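Flavin-containing monooxygenase (Allium sativum, PDB 6WPU) probably uses bound FAD to oxygenate the sulfur of S-allyl-L-cysteine, giving the corresponding sulfoxide in garlic. Local coordinates at residues Arg232-Arg246 against Gly258-Ile270. Numbering follows the deposited sequence.
Sequences RDVARFAKEVHIANR and GYDNMWLHSMIKI. With SO4 (sulfate ion), chain D.
Y259 reaches the end of helix 225-234 just before its own chain enters strand 262-265, which runs parallel to strand 240-244 in a mixed sheet consistent with the second, Rossmann-type dinucleotide-binding domain of flavin monooxygenases. Its hydroxyl OH accepts from R232 NH1 at 3.1 Å, close to the guanidinium plane, while the ring crosses the arginine at about a right angle. The same guanidinium holds a sulfate, probably from the crystallisation liquor, with NH1 on O1 and NH2 on O3; NH2 also pairs with D229. Put an alanine here in place of R232 and the Y259 hydroxyl is likely to lose this donor, the sulfate two of its hydrogen bonds and D229 its charged mate. Next, N261 folds its CG between backbone N and carbonyl carbon (chi1 69°), which brings ND2 within reach of two carbonyls. It donates to A235 O, on a lone pair, and to A238 O at 2.9 Å, from above that carbonyl's plane, tying 235-238 to the incoming strand. The parallel ladder then starts with V241 N on N261 O and W263 N on V241 O. M262 puts its methyl CE 3.6 Å from A235 CB; the same methyl lies over one face of the Y259 ring, offset toward its rim. On the other side of the sheet, W263 lies beside H242, their planes 18° apart but slid so that they barely overlap; W263 CZ3 meets E240 CG. L264 returns to the methionine's side, with CD2 3.6 Å from I243 CD1. H265 completes a hydrogen-bonded chain of side chains: D281 bonds to its ND1, and H265 NE2 and H242 ND1 share a 2.8 Å hydrogen bond, the rings meeting rim to rim. H242 NE2 in turn donates, nearly in its ring plane, to the anti lone pair of E240 OE2 at 2.8 Å.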
loop_
_atom_site.group_PDB
_atom_site.type_symbol
_atom_site.label_atom_id
_atom_site.label_comp_id
_atom_site.label_asym_id
_atom_site.label_seq_id
_atom_site.Cartn_x
_atom_site.Cartn_y
_atom_site.Cartn_z
ATOM N N ARG A 232 -3.523 -1.251 20.182
ATOM C CA ARG A 232 -2.533 -1.476 21.230
ATOM C C ARG A 232 -1.735 -0.206 21.510
ATOM O O ARG A 232 -1.418 0.093 22.670
ATOM C CB ARG A 232 -1.609 -2.631 20.840
ATOM C CG ARG A 232 -2.317 -3.981 20.832
ATOM C CD ARG A 232 -1.343 -5.143 20.786
ATOM N NE ARG A 232 -0.512 -5.080 19.596
ATOM C CZ ARG A 232 0.787 -4.803 19.605
ATOM N NH1 ARG A 232 1.423 -4.592 20.757
ATOM N NH2 ARG A 232 1.449 -4.750 18.459
ATOM N N ASP A 233 -1.422 0.562 20.459
ATOM C CA ASP A 233 -0.717 1.827 20.635
ATOM C C ASP A 233 -1.557 2.801 21.452
ATOM O O ASP A 233 -1.073 3.381 22.427
ATOM C CB ASP A 233 -0.370 2.419 19.263
ATOM C CG ASP A 233 0.779 3.408 19.319
ATOM O OD1 ASP A 233 1.840 3.077 19.899
ATOM O OD2 ASP A 233 0.638 4.514 18.757
ATOM N N VAL A 234 -2.827 2.973 21.070
ATOM C CA VAL A 234 -3.743 3.857 21.788
ATOM C C VAL A 234 -3.936 3.380 23.223
ATOM O O VAL A 234 -4.025 4.187 24.158
ATOM C CB VAL A 234 -5.082 3.946 21.024
ATOM C CG1 VAL A 234 -6.164 4.626 21.860
ATOM C CG2 VAL A 234 -4.886 4.694 19.710
ATOM N N ALA A 235 -3.977 2.060 23.430
ATOM C CA ALA A 235 -4.201 1.520 24.767
ATOM C C ALA A 235 -3.078 1.861 25.739
ATOM O O ALA A 235 -3.271 1.701 26.952
ATOM C CB ALA A 235 -4.389 0.001 24.697
ATOM N N ARG A 236 -1.935 2.364 25.244
ATOM C CA ARG A 236 -0.855 2.797 26.133
ATOM C C ARG A 236 -1.284 3.958 27.027
ATOM O O ARG A 236 -0.744 4.127 28.123
ATOM C CB ARG A 236 0.376 3.214 25.321
ATOM C CG ARG A 236 1.044 2.122 24.462
ATOM C CD ARG A 236 2.362 2.677 23.875
ATOM N NE ARG A 236 3.144 3.234 24.981
ATOM C CZ ARG A 236 3.860 4.355 24.926
ATOM N NH1 ARG A 236 3.916 5.056 23.794
ATOM N NH2 ARG A 236 4.515 4.778 26.014
ATOM N N PHE A 237 -2.223 4.787 26.567
ATOM C CA PHE A 237 -2.697 5.930 27.337
ATOM C C PHE A 237 -4.203 5.963 27.544
ATOM O O PHE A 237 -4.660 6.606 28.498
ATOM C CB PHE A 237 -2.264 7.244 26.663
ATOM C CG PHE A 237 -0.788 7.485 26.729
ATOM C CD1 PHE A 237 0.051 6.998 25.740
ATOM C CD2 PHE A 237 -0.233 8.175 27.797
ATOM C CE1 PHE A 237 1.424 7.202 25.812
ATOM C CE2 PHE A 237 1.135 8.380 27.871
ATOM C CZ PHE A 237 1.965 7.891 26.867
ATOM N N ALA A 238 -4.979 5.292 26.697
ATOM C CA ALA A 238 -6.429 5.378 26.756
ATOM C C ALA A 238 -6.970 4.695 28.009
ATOM O O ALA A 238 -6.383 3.742 28.535
ATOM C CB ALA A 238 -7.047 4.737 25.511
ATOM N N LYS A 239 -8.111 5.193 28.484
ATOM C CA LYS A 239 -8.816 4.497 29.552
ATOM C C LYS A 239 -9.353 3.159 29.055
ATOM O O LYS A 239 -9.155 2.124 29.698
ATOM C CB LYS A 239 -9.951 5.363 30.086
ATOM C CG LYS A 239 -10.594 4.778 31.353
ATOM C CD LYS A 239 -12.117 4.867 31.314
ATOM C CE LYS A 239 -12.672 5.753 32.409
ATOM N NZ LYS A 239 -12.677 7.171 31.981
ATOM N N GLU A 240 -10.031 3.161 27.905
ATOM C CA GLU A 240 -10.535 1.931 27.298
ATOM C C GLU A 240 -10.412 1.995 25.784
ATOM O O GLU A 240 -10.665 3.040 25.175
ATOM C CB GLU A 240 -11.995 1.676 27.650
ATOM C CG GLU A 240 -12.232 1.324 29.103
ATOM C CD GLU A 240 -13.707 1.156 29.404
ATOM O OE1 GLU A 240 -14.107 1.378 30.569
ATOM O OE2 GLU A 240 -14.468 0.816 28.463
ATOM N N VAL A 241 -10.035 0.870 25.180
ATOM C CA VAL A 241 -10.013 0.714 23.727
ATOM C C VAL A 241 -10.948 -0.436 23.371
ATOM O O VAL A 241 -10.855 -1.521 23.952
ATOM C CB VAL A 241 -8.586 0.465 23.202
ATOM C CG1 VAL A 241 -8.577 0.390 21.671
ATOM C CG2 VAL A 241 -7.645 1.571 23.689
ATOM N N HIS A 242 -11.868 -0.186 22.443
ATOM C CA HIS A 242 -12.819 -1.186 21.974
ATOM C C HIS A 242 -12.654 -1.323 20.465
ATOM O O HIS A 242 -12.795 -0.334 19.735
ATOM C CB HIS A 242 -14.251 -0.782 22.327
ATOM C CG HIS A 242 -14.520 -0.721 23.800
ATOM N ND1 HIS A 242 -15.087 -1.765 24.494
ATOM C CD2 HIS A 242 -14.297 0.260 24.709
ATOM C CE1 HIS A 242 -15.208 -1.429 25.768
ATOM N NE2 HIS A 242 -14.725 -0.209 25.924
ATOM N N ILE A 243 -12.331 -2.530 20.001
ATOM C CA ILE A 243 -12.195 -2.803 18.573
ATOM C C ILE A 243 -13.513 -3.368 18.070
ATOM O O ILE A 243 -14.047 -4.321 18.649
ATOM C CB ILE A 243 -11.038 -3.773 18.284
ATOM C CG1 ILE A 243 -9.765 -3.330 19.007
ATOM C CG2 ILE A 243 -10.777 -3.855 16.786
ATOM C CD1 ILE A 243 -8.561 -4.218 18.728
ATOM N N ALA A 244 -14.055 -2.765 17.011
ATOM C CA ALA A 244 -15.214 -3.308 16.304
ATOM C C ALA A 244 -14.663 -3.992 15.066
ATOM O O ALA A 244 -14.284 -3.324 14.106
ATOM C CB ALA A 244 -16.212 -2.218 15.933
ATOM N N ASN A 245 -14.599 -5.322 15.090
ATOM C CA ASN A 245 -13.903 -6.104 14.064
ATOM C C ASN A 245 -14.949 -7.028 13.455
ATOM O O ASN A 245 -15.294 -8.063 14.037
ATOM C CB ASN A 245 -12.722 -6.875 14.666
ATOM C CG ASN A 245 -12.060 -7.842 13.677
ATOM O OD1 ASN A 245 -12.538 -8.057 12.567
ATOM N ND2 ASN A 245 -10.954 -8.436 14.098
ATOM N N ARG A 246 -15.443 -6.658 12.275
ATOM C CA ARG A 246 -16.604 -7.351 11.736
ATOM C C ARG A 246 -16.294 -8.762 11.260
ATOM O O ARG A 246 -17.227 -9.482 10.899
ATOM C CB ARG A 246 -17.230 -6.545 10.598
ATOM C CG ARG A 246 -16.413 -6.479 9.346
ATOM C CD ARG A 246 -17.316 -6.086 8.200
ATOM N NE ARG A 246 -16.572 -5.616 7.039
ATOM C CZ ARG A 246 -17.126 -4.942 6.038
ATOM N NH1 ARG A 246 -16.386 -4.540 5.007
ATOM N NH2 ARG A 246 -18.425 -4.664 6.077
ATOM N N GLY A 258 -2.941 -9.790 27.193
ATOM C CA GLY A 258 -1.855 -8.878 27.485
ATOM C C GLY A 258 -2.263 -7.453 27.790
ATOM O O GLY A 258 -1.384 -6.610 28.007
ATOM N N TYR A 259 -3.561 -7.152 27.811
ATOM C CA TYR A 259 -4.046 -5.797 28.044
ATOM C C TYR A 259 -5.261 -5.850 28.951
ATOM O O TYR A 259 -6.177 -6.645 28.721
ATOM C CB TYR A 259 -4.413 -5.093 26.731
ATOM C CG TYR A 259 -3.234 -4.782 25.847
ATOM C CD1 TYR A 259 -2.686 -3.509 25.815
ATOM C CD2 TYR A 259 -2.667 -5.762 25.041
ATOM C CE1 TYR A 259 -1.605 -3.216 25.004
ATOM C CE2 TYR A 259 -1.583 -5.484 24.233
ATOM C CZ TYR A 259 -1.054 -4.206 24.217
ATOM O OH TYR A 259 0.026 -3.917 23.408
ATOM N N ASP A 260 -5.269 -4.998 29.974
ATOM C CA ASP A 260 -6.404 -4.907 30.876
ATOM C C ASP A 260 -7.462 -3.919 30.403
ATOM O O ASP A 260 -8.570 -3.916 30.954
ATOM C CB ASP A 260 -5.935 -4.515 32.286
ATOM N N ASN A 261 -7.162 -3.099 29.386
ATOM C CA ASN A 261 -8.020 -1.984 28.998
ATOM C C ASN A 261 -8.387 -2.023 27.511
ATOM O O ASN A 261 -8.683 -0.978 26.916
ATOM C CB ASN A 261 -7.344 -0.653 29.336
ATOM C CG ASN A 261 -6.131 -0.379 28.446
ATOM O OD1 ASN A 261 -5.448 -1.312 28.009
ATOM N ND2 ASN A 261 -5.865 0.908 28.168
ATOM N N MET A 262 -8.377 -3.205 26.890
ATOM C CA MET A 262 -8.710 -3.350 25.475
ATOM C C MET A 262 -9.690 -4.499 25.302
ATOM O O MET A 262 -9.460 -5.598 25.817
ATOM C CB MET A 262 -7.468 -3.598 24.613
ATOM C CG MET A 262 -7.775 -3.711 23.113
ATOM S SD MET A 262 -6.303 -3.814 22.045
ATOM C CE MET A 262 -5.082 -3.120 23.132
ATOM N N TRP A 263 -10.788 -4.240 24.591
ATOM C CA TRP A 263 -11.806 -5.253 24.352
ATOM C C TRP A 263 -12.087 -5.380 22.862
ATOM O O TRP A 263 -12.001 -4.400 22.111
ATOM C CB TRP A 263 -13.097 -4.930 25.090
ATOM C CG TRP A 263 -12.971 -5.101 26.578
ATOM C CD1 TRP A 263 -13.296 -6.215 27.318
ATOM C CD2 TRP A 263 -12.474 -4.133 27.509
ATOM N NE1 TRP A 263 -13.028 -5.990 28.645
ATOM C CE2 TRP A 263 -12.525 -4.723 28.791
ATOM C CE3 TRP A 263 -11.988 -2.828 27.382
ATOM C CZ2 TRP A 263 -12.113 -4.048 29.939
ATOM C CZ3 TRP A 263 -11.578 -2.157 28.523
ATOM C CH2 TRP A 263 -11.647 -2.769 29.788
ATOM N N LEU A 264 -12.442 -6.598 22.453
ATOM C CA LEU A 264 -12.761 -6.938 21.072
ATOM C C LEU A 264 -14.262 -7.149 20.923
ATOM O O LEU A 264 -14.880 -7.858 21.723
ATOM C CB LEU A 264 -12.014 -8.200 20.637
ATOM C CG LEU A 264 -10.504 -8.154 20.847
ATOM C CD1 LEU A 264 -9.939 -9.555 20.947
ATOM C CD2 LEU A 264 -9.879 -7.426 19.710
ATOM N N HIS A 265 -14.838 -6.539 19.896
ATOM C CA HIS A 265 -16.246 -6.693 19.575
ATOM C C HIS A 265 -16.384 -7.007 18.093
ATOM O O HIS A 265 -15.432 -6.906 17.313
ATOM C CB HIS A 265 -17.044 -5.432 19.906
ATOM C CG HIS A 265 -16.863 -4.957 21.312
ATOM N ND1 HIS A 265 -17.562 -5.492 22.372
ATOM C CD2 HIS A 265 -16.058 -4.000 21.832
ATOM C CE1 HIS A 265 -17.194 -4.886 23.486
ATOM N NE2 HIS A 265 -16.283 -3.978 23.186
ATOM N N SER A 266 -17.604 -7.357 17.712
ATOM C CA SER A 266 -17.876 -7.659 16.321
ATOM C C SER A 266 -18.206 -6.396 15.537
ATOM O O SER A 266 -17.577 -6.111 14.511
ATOM C CB SER A 266 -19.012 -8.677 16.229
ATOM O OG SER A 266 -19.052 -9.233 14.929
ATOM N N MET A 267 -19.171 -5.615 16.001
ATOM C CA MET A 267 -19.598 -4.467 15.217
ATOM C C MET A 267 -20.405 -3.523 16.089
ATOM O O MET A 267 -21.010 -3.934 17.086
ATOM C CB MET A 267 -20.446 -4.892 14.018
ATOM C CG MET A 267 -21.719 -5.605 14.436
ATOM S SD MET A 267 -22.675 -6.262 13.055
ATOM C CE MET A 267 -23.397 -4.769 12.380
ATOM N N ILE A 268 -20.401 -2.251 15.694
ATOM C CA ILE A 268 -21.290 -1.277 16.304
ATOM C C ILE A 268 -22.719 -1.582 15.882
ATOM O O ILE A 268 -23.020 -1.704 14.690
ATOM C CB ILE A 268 -20.895 0.152 15.908
ATOM C CG1 ILE A 268 -19.476 0.478 16.386
ATOM C CG2 ILE A 268 -21.908 1.146 16.489
ATOM C CD1 ILE A 268 -18.958 1.840 15.927
ATOM N N LYS A 269 -23.606 -1.703 16.859
ATOM C CA LYS A 269 -25.025 -1.837 16.576
ATOM C C LYS A 269 -25.702 -0.481 16.407
ATOM O O LYS A 269 -26.500 -0.302 15.483
ATOM C CB LYS A 269 -25.686 -2.647 17.690
ATOM C CG LYS A 269 -27.169 -2.452 17.866
ATOM C CD LYS A 269 -27.697 -3.504 18.816
ATOM C CE LYS A 269 -28.860 -2.987 19.633
ATOM N NZ LYS A 269 -29.213 -3.913 20.743
ATOM N N ILE A 270 -25.378 0.483 17.270
ATOM C CA ILE A 270 -26.008 1.800 17.239
ATOM C C ILE A 270 -25.105 2.761 18.003
ATOM O O ILE A 270 -24.442 2.374 18.972
ATOM C CB ILE A 270 -27.451 1.749 17.822
ATOM C CG1 ILE A 270 -28.178 3.080 17.629
ATOM C CG2 ILE A 270 -27.479 1.370 19.315
ATOM C CD1 ILE A 270 -28.293 3.492 16.186
HETATM S S SO4 D . 4.904 -4.194 19.260
HETATM O O1 SO4 D . 4.296 -3.840 20.546
HETATM O O2 SO4 D . 5.287 -5.604 19.297
HETATM O O3 SO4 D . 3.935 -4.013 18.185
HETATM O O4 SO4 D . 6.055 -3.323 18.998
#